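Local coordinates for protein fiber (Human adenovirus 26, PDB 6FJN) that probably attaches the virion to receptors on the host cell through the trimeric knob domain at the end of its fibre, at residues Leu24-Thr29 / Asp80-Arg85; Asp58-Leu63 / Asn145-Asn150; Leu63-Asp66 / Ile70-Pro73. All blocks are in the same frame, centred on the assembly; numbering follows the deposited sequence.

Interaction 1. Residues Leu24-Thr29 / Asp80-Arg85; sequences LTLTLT and DYWNYR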
loop_
_atom_site.group_PDB
_atom_site.type_symbol
_atom_site.label_atom_id
_atom_site.label_comp_id
_atom_site.label_asym_id
_atom_site.label_seq_id
_atom_site.Cartn_x
_atom_site.Cartn_y
_atom_site.Cartn_z
ATOM N N LEU A 24 -9.955 5.056 16.727
ATOM C CA LEU A 24 -9.004 5.138 15.613
ATOM C C LEU A 24 -7.894 4.159 15.880
ATOM O O LEU A 24 -7.213 4.265 16.911
ATOM C CB LEU A 24 -8.426 6.551 15.542
ATOM C CG LEU A 24 -7.482 6.791 14.352
ATOM C CD1 LEU A 24 -8.224 6.858 13.036
ATOM C CD2 LEU A 24 -6.634 8.053 14.542
ATOM N N THR A 25 -7.701 3.173 14.995
ATOM C CA THR A 25 -6.558 2.288 15.087
ATOM C C THR A 25 -5.514 2.811 14.136
ATOM O O THR A 25 -5.746 2.815 12.937
ATOM C CB THR A 25 -6.910 0.836 14.781
ATOM O OG1 THR A 25 -7.992 0.425 15.607
ATOM C CG2 THR A 25 -5.727 -0.093 15.024
ATOM N N LEU A 26 -4.393 3.304 14.651
ATOM C CA LEU A 26 -3.371 3.907 13.810
ATOM C C LEU A 26 -2.016 3.439 14.284
ATOM O O LEU A 26 -1.698 3.592 15.469
ATOM C CB LEU A 26 -3.449 5.446 13.820
ATOM C CG LEU A 26 -2.380 6.157 12.993
ATOM C CD1 LEU A 26 -2.490 5.841 11.538
ATOM C CD2 LEU A 26 -2.497 7.662 13.258
ATOM N N THR A 27 -1.197 2.957 13.346
ATOM C CA THR A 27 0.162 2.548 13.619
ATOM C C THR A 27 1.067 3.191 12.596
ATOM O O THR A 27 0.807 3.083 11.381
ATOM C CB THR A 27 0.261 1.012 13.511
ATOM O OG1 THR A 27 -0.687 0.398 14.384
ATOM C CG2 THR A 27 1.631 0.477 13.883
ATOM N N LEU A 28 2.116 3.856 13.076
ATOM C CA LEU A 28 3.102 4.511 12.232
ATOM C C LEU A 28 4.441 3.847 12.534
ATOM O O LEU A 28 4.963 3.970 13.660
ATOM C CB LEU A 28 3.155 5.999 12.544
ATOM C CG LEU A 28 1.881 6.792 12.382
ATOM C CD1 LEU A 28 2.113 8.241 12.789
ATOM C CD2 LEU A 28 1.305 6.697 10.988
ATOM N N THR A 29 5.004 3.135 11.546
ATOM C CA THR A 29 6.256 2.434 11.730
ATOM C C THR A 29 7.337 3.108 10.893
ATOM O O THR A 29 7.181 3.239 9.660
ATOM C CB THR A 29 6.123 0.968 11.334
ATOM O OG1 THR A 29 5.124 0.346 12.174
ATOM C CG2 THR A 29 7.476 0.264 11.461
ATOM N N ASP A 80 -3.954 10.265 25.416
ATOM C CA ASP A 80 -3.697 9.295 26.479
ATOM C C ASP A 80 -3.005 7.939 26.112
ATOM O O ASP A 80 -2.074 7.517 26.870
ATOM C CB ASP A 80 -5.004 8.939 27.185
ATOM C CG ASP A 80 -5.661 10.129 27.817
ATOM O OD1 ASP A 80 -4.996 11.148 28.008
ATOM O OD2 ASP A 80 -6.859 10.059 28.081
ATOM N N TYR A 81 -3.373 7.313 24.999
ATOM C CA TYR A 81 -2.772 6.033 24.600
ATOM C C TYR A 81 -2.143 6.151 23.202
ATOM O O TYR A 81 -2.145 5.166 22.414
ATOM C CB TYR A 81 -3.846 4.925 24.690
ATOM C CG TYR A 81 -4.229 4.719 26.131
ATOM C CD1 TYR A 81 -3.372 4.062 27.009
ATOM C CD2 TYR A 81 -5.409 5.271 26.658
ATOM C CE1 TYR A 81 -3.711 3.894 28.338
ATOM C CE2 TYR A 81 -5.749 5.118 27.995
ATOM C CZ TYR A 81 -4.896 4.439 28.827
ATOM O OH TYR A 81 -5.236 4.291 30.148
ATOM N N TRP A 82 -1.739 7.384 22.812
ATOM C CA TRP A 82 -0.989 7.653 21.567
ATOM C C TRP A 82 0.414 7.855 22.011
ATOM O O TRP A 82 0.738 8.848 22.713
ATOM C CB TRP A 82 -1.436 8.933 20.880
ATOM C CG TRP A 82 -0.536 9.306 19.710
ATOM C CD1 TRP A 82 0.347 10.346 19.660
ATOM C CD2 TRP A 82 -0.440 8.624 18.466
ATOM N NE1 TRP A 82 0.971 10.365 18.448
ATOM C CE2 TRP A 82 0.502 9.330 17.677
ATOM C CE3 TRP A 82 -1.086 7.512 17.900
ATOM C CZ2 TRP A 82 0.809 8.936 16.385
ATOM C CZ3 TRP A 82 -0.760 7.131 16.612
ATOM C CH2 TRP A 82 0.183 7.833 15.884
ATOM N N ASN A 83 1.250 6.875 21.752
ATOM C CA ASN A 83 2.655 6.989 22.124
ATOM C C ASN A 83 3.466 5.855 21.464
ATOM O O ASN A 83 2.953 5.076 20.636
ATOM C CB ASN A 83 2.894 7.101 23.629
ATOM C CG ASN A 83 4.322 7.556 23.941
ATOM O OD1 ASN A 83 5.114 6.751 24.346
ATOM N ND2 ASN A 83 4.698 8.762 23.488
ATOM N N TYR A 84 4.769 5.864 21.746
ATOM C CA TYR A 84 5.647 4.821 21.292
ATOM C C TYR A 84 5.215 3.456 21.779
ATOM O O TYR A 84 4.784 3.353 22.956
ATOM C CB TYR A 84 7.066 5.154 21.737
ATOM C CG TYR A 84 7.709 6.258 20.952
ATOM C CD1 TYR A 84 8.229 5.984 19.706
ATOM C CD2 TYR A 84 7.794 7.583 21.415
ATOM C CE1 TYR A 84 8.835 6.975 18.933
ATOM C CE2 TYR A 84 8.415 8.585 20.641
ATOM C CZ TYR A 84 8.944 8.275 19.408
ATOM O OH TYR A 84 9.556 9.245 18.619
ATOM N N ARG A 85 5.377 2.411 20.970
ATOM C CA ARG A 85 4.956 1.028 21.304
ATOM C C ARG A 85 5.824 0.483 22.454
ATOM O O ARG A 85 7.032 0.792 22.556
ATOM C CB ARG A 85 4.983 0.042 20.087
ATOM C CG ARG A 85 4.633 -1.431 20.408
ATOM C CD ARG A 85 4.386 -2.412 19.245
ATOM N NE ARG A 85 3.819 -3.691 19.732
ATOM C CZ ARG A 85 3.612 -4.818 19.038
ATOM N NH1 ARG A 85 3.957 -4.927 17.770
ATOM N NH2 ARG A 85 3.078 -5.889 19.644
#
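In the hydrophobic layer between the two sheets of the fibre knob, the indole of W82 brings the CH2 corner of its six-membered ring to L26 and L28. These two leucines alternate with threonines along strand 22-31, so both point to the same side of their sheet. W82 sits in the loop before strand 83-86, and its CG stands anti to the backbone N (chi1 172°), which carries the indole across to the leucines. W82 CH2, at the outer end of the ring, meets both: it lies 3.7 Å from L28 CD1 and 3.8 Å from L26 CD2. The two methyls arrive differently. L28 CD1 comes in the ring plane, at the edge, where it also approaches W82 CZ2 at 3.9 Å, and the two side chains run nearly perpendicular. L26 CD2 approaches at a slant and spans W82 CH2 and W82 CZ3, the latter also at 3.8 Å. No backbone bond joins the segments, and the CA atoms of L26 and W82 are 8.9 Å apart, because strand 3-5 runs between strands 22-31 and 83-86 in the sheet; its L4 touches the indole. From the second sheet of this beta sandwich F65 reaches the same tryptophan, while L63 packs on L26. On the reverse of strand 22-31, T27 turns away from W82 and packs on L181 of the second subunit, which sets this side against the trimer interface.

Interaction 2. Residues Asp58-Leu63 / Asn145-Asn150; sequences DVKISL and NQETEN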
loop_
_atom_site.group_PDB
_atom_site.type_symbol
_atom_site.label_atom_id
_atom_site.label_comp_id
_atom_site.label_asym_id
_atom_site.label_seq_id
_atom_site.Cartn_x
_atom_site.Cartn_y
_atom_site.Cartn_z
ATOM N N ASP A 58 -19.349 12.441 5.425
ATOM C CA ASP A 58 -18.033 13.053 5.312
ATOM C C ASP A 58 -17.586 13.291 6.721
ATOM O O ASP A 58 -18.309 14.003 7.463
ATOM C CB ASP A 58 -18.103 14.372 4.499
ATOM C CG ASP A 58 -16.718 14.967 4.247
ATOM O OD1 ASP A 58 -15.920 14.320 3.557
ATOM O OD2 ASP A 58 -16.464 16.092 4.743
ATOM N N VAL A 59 -16.515 12.570 7.163
ATOM C CA VAL A 59 -15.921 12.590 8.557
ATOM C C VAL A 59 -14.413 12.844 8.518
ATOM O O VAL A 59 -13.658 12.003 7.941
ATOM C CB VAL A 59 -16.154 11.298 9.379
ATOM C CG1 VAL A 59 -15.561 11.496 10.781
ATOM C CG2 VAL A 59 -17.648 11.018 9.464
ATOM N N LYS A 60 -13.968 13.935 9.164
ATOM C CA LYS A 60 -12.557 14.237 9.147
ATOM C C LYS A 60 -11.956 14.035 10.532
ATOM O O LYS A 60 -12.406 14.671 11.535
ATOM C CB LYS A 60 -12.398 15.693 8.732
ATOM C CG LYS A 60 -10.981 16.220 8.635
ATOM C CD LYS A 60 -10.984 17.705 8.266
ATOM C CE LYS A 60 -9.561 18.207 8.185
ATOM N NZ LYS A 60 -9.622 19.551 7.612
ATOM N N ILE A 61 -10.935 13.235 10.616
ATOM C CA ILE A 61 -10.163 12.979 11.846
ATOM C C ILE A 61 -8.856 13.707 11.731
ATOM O O ILE A 61 -8.066 13.452 10.803
ATOM C CB ILE A 61 -9.902 11.474 11.993
ATOM C CG1 ILE A 61 -11.187 10.651 11.970
ATOM C CG2 ILE A 61 -9.056 11.185 13.236
ATOM C CD1 ILE A 61 -12.220 11.091 12.968
ATOM N N SER A 62 -8.582 14.633 12.642
ATOM C CA SER A 62 -7.391 15.457 12.565
ATOM C C SER A 62 -6.372 15.120 13.648
ATOM O O SER A 62 -6.704 15.153 14.837
ATOM C CB SER A 62 -7.734 16.909 12.771
ATOM O OG SER A 62 -8.569 17.340 11.701
ATOM N N LEU A 63 -5.136 14.813 13.234
ATOM C CA LEU A 63 -3.989 14.709 14.142
ATOM C C LEU A 63 -3.110 15.923 13.866
ATOM O O LEU A 63 -2.564 16.066 12.764
ATOM C CB LEU A 63 -3.202 13.431 13.943
ATOM C CG LEU A 63 -3.827 12.141 14.499
ATOM C CD1 LEU A 63 -5.191 11.788 13.934
ATOM C CD2 LEU A 63 -2.862 10.995 14.334
ATOM N N ASN A 145 0.180 17.676 6.402
ATOM C CA ASN A 145 0.590 19.061 6.661
ATOM C C ASN A 145 -0.317 20.116 6.059
ATOM O O ASN A 145 0.098 21.231 5.826
ATOM C CB ASN A 145 2.054 19.313 6.281
ATOM C CG ASN A 145 3.025 18.452 7.032
ATOM O OD1 ASN A 145 4.169 18.206 6.492
ATOM N ND2 ASN A 145 2.707 17.993 8.190
ATOM N N GLN A 146 -1.587 19.763 5.841
ATOM C CA GLN A 146 -2.523 20.713 5.243
ATOM C C GLN A 146 -3.332 21.490 6.262
ATOM O O GLN A 146 -4.043 22.417 5.887
ATOM C CB GLN A 146 -3.427 20.029 4.211
ATOM C CG GLN A 146 -2.619 19.371 3.085
ATOM C CD GLN A 146 -1.646 20.346 2.468
ATOM O OE1 GLN A 146 -2.063 21.362 1.876
ATOM N NE2 GLN A 146 -0.380 20.163 2.701
ATOM N N GLU A 147 -3.214 21.191 7.555
ATOM C CA GLU A 147 -3.876 21.945 8.585
ATOM C C GLU A 147 -3.011 23.104 9.052
ATOM O O GLU A 147 -1.808 23.013 9.121
ATOM C CB GLU A 147 -4.190 21.067 9.787
ATOM C CG GLU A 147 -5.107 19.886 9.420
ATOM C CD GLU A 147 -6.425 20.340 8.842
ATOM O OE1 GLU A 147 -7.143 21.113 9.525
ATOM O OE2 GLU A 147 -6.823 19.877 7.764
ATOM N N THR A 148 -3.685 24.193 9.409
ATOM C CA THR A 148 -3.051 25.292 10.129
ATOM C C THR A 148 -3.691 25.516 11.552
ATOM O O THR A 148 -3.152 26.339 12.306
ATOM C CB THR A 148 -3.147 26.579 9.309
ATOM O OG1 THR A 148 -4.511 26.764 8.966
ATOM C CG2 THR A 148 -2.327 26.441 8.041
ATOM N N GLU A 149 -4.755 24.757 11.889
ATOM C CA GLU A 149 -5.523 24.846 13.175
ATOM C C GLU A 149 -4.499 24.973 14.310
ATOM O O GLU A 149 -3.532 24.171 14.397
ATOM C CB GLU A 149 -6.455 23.601 13.376
ATOM C CG GLU A 149 -7.377 23.647 14.610
ATOM C CD GLU A 149 -8.384 22.509 14.799
ATOM O OE1 GLU A 149 -8.462 21.546 14.017
ATOM O OE2 GLU A 149 -9.130 22.567 15.816
ATOM N N ASN A 150 -4.710 25.947 15.191
ATOM C CA ASN A 150 -4.029 26.011 16.473
ATOM C C ASN A 150 -2.494 26.051 16.462
ATOM O O ASN A 150 -1.819 25.589 17.372
ATOM C CB ASN A 150 -4.609 24.917 17.392
ATOM C CG ASN A 150 -6.076 25.224 17.839
ATOM O OD1 ASN A 150 -6.595 26.317 17.635
ATOM N ND2 ASN A 150 -6.710 24.261 18.438
HETATM O O HOH W 1 -8.030 20.059 11.871
#
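K60 and E147 meet in a surface salt bridge that ties the outermost strand of the four-stranded sheet of the knob's beta sandwich, 58-65, to the hairpin loop joining strands 137-144 and 154-161. The lysine chain is extended, with CG anti to the backbone N (chi1 -179°), and it runs into the glutamate from the opposite direction. K60 NZ donates to E147 OE2 at 2.8 Å, on the syn side of the carboxylate and 27° out of its plane. The grip is one-sided: E147 OE1 is 3.5 Å from K60 NZ. That second oxygen is satisfied instead by a water, which donates to E147 OE1 at 2.7 Å. The same water gives its other proton to E149 OE1, 2.6 Å away, and accepts from S62 OG at 2.8 Å. Both water protons are thus spent on carboxylates, and the serine hydroxyl supplies the hydrogen that a doubly donating water can take. S62 follows K60 by two residues and faces the same side of the strand, so K60 meets E147 directly while S62 reaches E147 and E149 through the water. The backbone of E147 is held, its N by S155 OG and its O by K110 NZ, so the peptide groups before and after E147 each have a side-chain partner. E149 joins through the water rather than by an ion pair with K60: its OE1 is 6.8 Å from K60 NZ.

Interaction 3. Residues Leu63-Asp66 / Ile70-Pro73; sequences LLFD and ILLP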
loop_
_atom_site.group_PDB
_atom_site.type_symbol
_atom_site.label_atom_id
_atom_site.label_comp_id
_atom_site.label_asym_id
_atom_site.label_seq_id
_atom_site.Cartn_x
_atom_site.Cartn_y
_atom_site.Cartn_z
ATOM N N LEU A 63 -5.136 14.813 13.234
ATOM C CA LEU A 63 -3.989 14.709 14.142
ATOM C C LEU A 63 -3.110 15.923 13.866
ATOM O O LEU A 63 -2.564 16.066 12.764
ATOM C CB LEU A 63 -3.202 13.431 13.943
ATOM C CG LEU A 63 -3.827 12.141 14.499
ATOM C CD1 LEU A 63 -5.191 11.788 13.934
ATOM C CD2 LEU A 63 -2.862 10.995 14.334
ATOM N N LEU A 64 -3.005 16.799 14.860
ATOM C CA LEU A 64 -2.198 18.010 14.754
ATOM C C LEU A 64 -1.005 17.846 15.670
ATOM O O LEU A 64 -1.163 17.362 16.805
ATOM C CB LEU A 64 -3.020 19.197 15.261
ATOM C CG LEU A 64 -4.401 19.369 14.622
ATOM C CD1 LEU A 64 -5.098 20.594 15.248
ATOM C CD2 LEU A 64 -4.320 19.521 13.124
ATOM N N PHE A 65 0.194 18.225 15.199
ATOM C CA PHE A 65 1.404 18.018 15.978
ATOM C C PHE A 65 2.152 19.318 16.140
ATOM O O PHE A 65 2.168 20.178 15.211
ATOM C CB PHE A 65 2.333 16.996 15.323
ATOM C CG PHE A 65 1.692 15.651 15.066
ATOM C CD1 PHE A 65 1.678 14.666 16.067
ATOM C CD2 PHE A 65 1.085 15.381 13.844
ATOM C CE1 PHE A 65 1.107 13.435 15.840
ATOM C CE2 PHE A 65 0.537 14.110 13.611
ATOM C CZ PHE A 65 0.542 13.174 14.611
ATOM N N ASP A 66 2.853 19.432 17.262
ATOM C CA ASP A 66 3.742 20.576 17.484
ATOM C C ASP A 66 5.096 20.338 16.850
ATOM O O ASP A 66 5.338 19.338 16.174
ATOM C CB ASP A 66 3.794 20.870 18.995
ATOM C CG ASP A 66 4.463 19.823 19.836
ATOM O OD1 ASP A 66 5.312 19.065 19.297
ATOM O OD2 ASP A 66 4.155 19.759 21.055
ATOM N N ILE A 70 4.702 16.158 18.761
ATOM C CA ILE A 70 3.820 15.702 19.828
ATOM C C ILE A 70 2.401 16.171 19.516
ATOM O O ILE A 70 2.190 17.335 19.111
ATOM C CB ILE A 70 4.384 16.199 21.175
ATOM C CG1 ILE A 70 5.751 15.508 21.411
ATOM C CG2 ILE A 70 3.398 15.995 22.277
ATOM C CD1 ILE A 70 6.473 15.673 22.672
ATOM N N LEU A 71 1.440 15.294 19.733
ATOM C CA LEU A 71 0.081 15.556 19.422
ATOM C C LEU A 71 -0.498 16.698 20.236
ATOM O O LEU A 71 -0.316 16.732 21.443
ATOM C CB LEU A 71 -0.684 14.271 19.716
ATOM C CG LEU A 71 -2.071 14.077 19.139
ATOM C CD1 LEU A 71 -2.118 13.986 17.626
ATOM C CD2 LEU A 71 -2.737 12.871 19.777
ATOM N N LEU A 72 -1.134 17.635 19.557
ATOM C CA LEU A 72 -1.838 18.721 20.241
ATOM C C LEU A 72 -3.144 18.245 20.831
ATOM O O LEU A 72 -3.844 17.449 20.226
ATOM C CB LEU A 72 -2.237 19.872 19.285
ATOM C CG LEU A 72 -1.247 20.564 18.419
ATOM C CD1 LEU A 72 -1.787 21.866 17.843
ATOM C CD2 LEU A 72 -0.028 20.603 19.210
ATOM N N PRO A 73 -3.539 18.773 21.996
ATOM C CA PRO A 73 -4.816 18.394 22.617
ATOM C C PRO A 73 -6.025 18.739 21.758
ATOM O O PRO A 73 -7.067 18.048 21.844
ATOM C CB PRO A 73 -4.837 19.186 23.932
ATOM C CG PRO A 73 -3.646 19.917 24.000
ATOM C CD PRO A 73 -2.739 19.678 22.854
HETATM O O HOH W 2 1.593 19.252 21.794
#
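F65 and L71 face each other as a single antiparallel bridge, a non-hydrogen-bonded pair with CA atoms 4.4 Å apart, where strand 58-65 ends and the chain folds back. The bonds lie on its two flanks: L72 N donates to L64 O at 2.8 Å, almost straight (174° at the hydrogen), and D66 N donates to I70 O at 2.9 Å. Between them, CA-H groups of L71 and F65 point at the same two carbonyls. Packing is tight on the buried side, where L71 CD1 slants in to F65 CE1 at 3.7 Å and to L63 CB at 3.9 Å. L72 makes the partly exposed apolar side, its CG on L64 CB at 3.9 Å and its CD2 by D66 CB. Toward the turn, at D66 and I70, the contact is more polar, and a water adds to it. D66 has its CG in the cramped site between backbone N and carbonyl carbon (chi1 68°), which turns the carboxylate back over the loop. There D66 OD1 accepts from I70 N at 3.0 Å, approached from above the carboxylate plane, and from N68 N, the latter bond making an Asx turn. A water donates to D66 OD2 at 2.7 Å and is only weakly bonded to L71 O, a carbonyl that K79 NZ also reaches. Two backbone N-H groups on one oxygen would stabilise a negative charge on D66, probably keeping it ionised and its rotation fixed.

From the N terminus, strand 22-31, the second in the chain, supplies the first segment, and interaction 1 closes a loop of 50 residues by bringing 80-85 back to it. Within that loop runs strand 58-65, whose end folds straight back at 70-73 in interaction 3, a short turn lying wholly inside the span of interaction 1. Interaction 2 starts on the same strand, sharing L63 with interaction 3, but ends far beyond, at 145-150, so its span crosses that of interaction 1. Interaction 1 ties the six-stranded sheet to the loop before strand 83-86; interactions 2 and 3 tie loops to the four-stranded sheet. W82 also packs on L71, and L64 on E147.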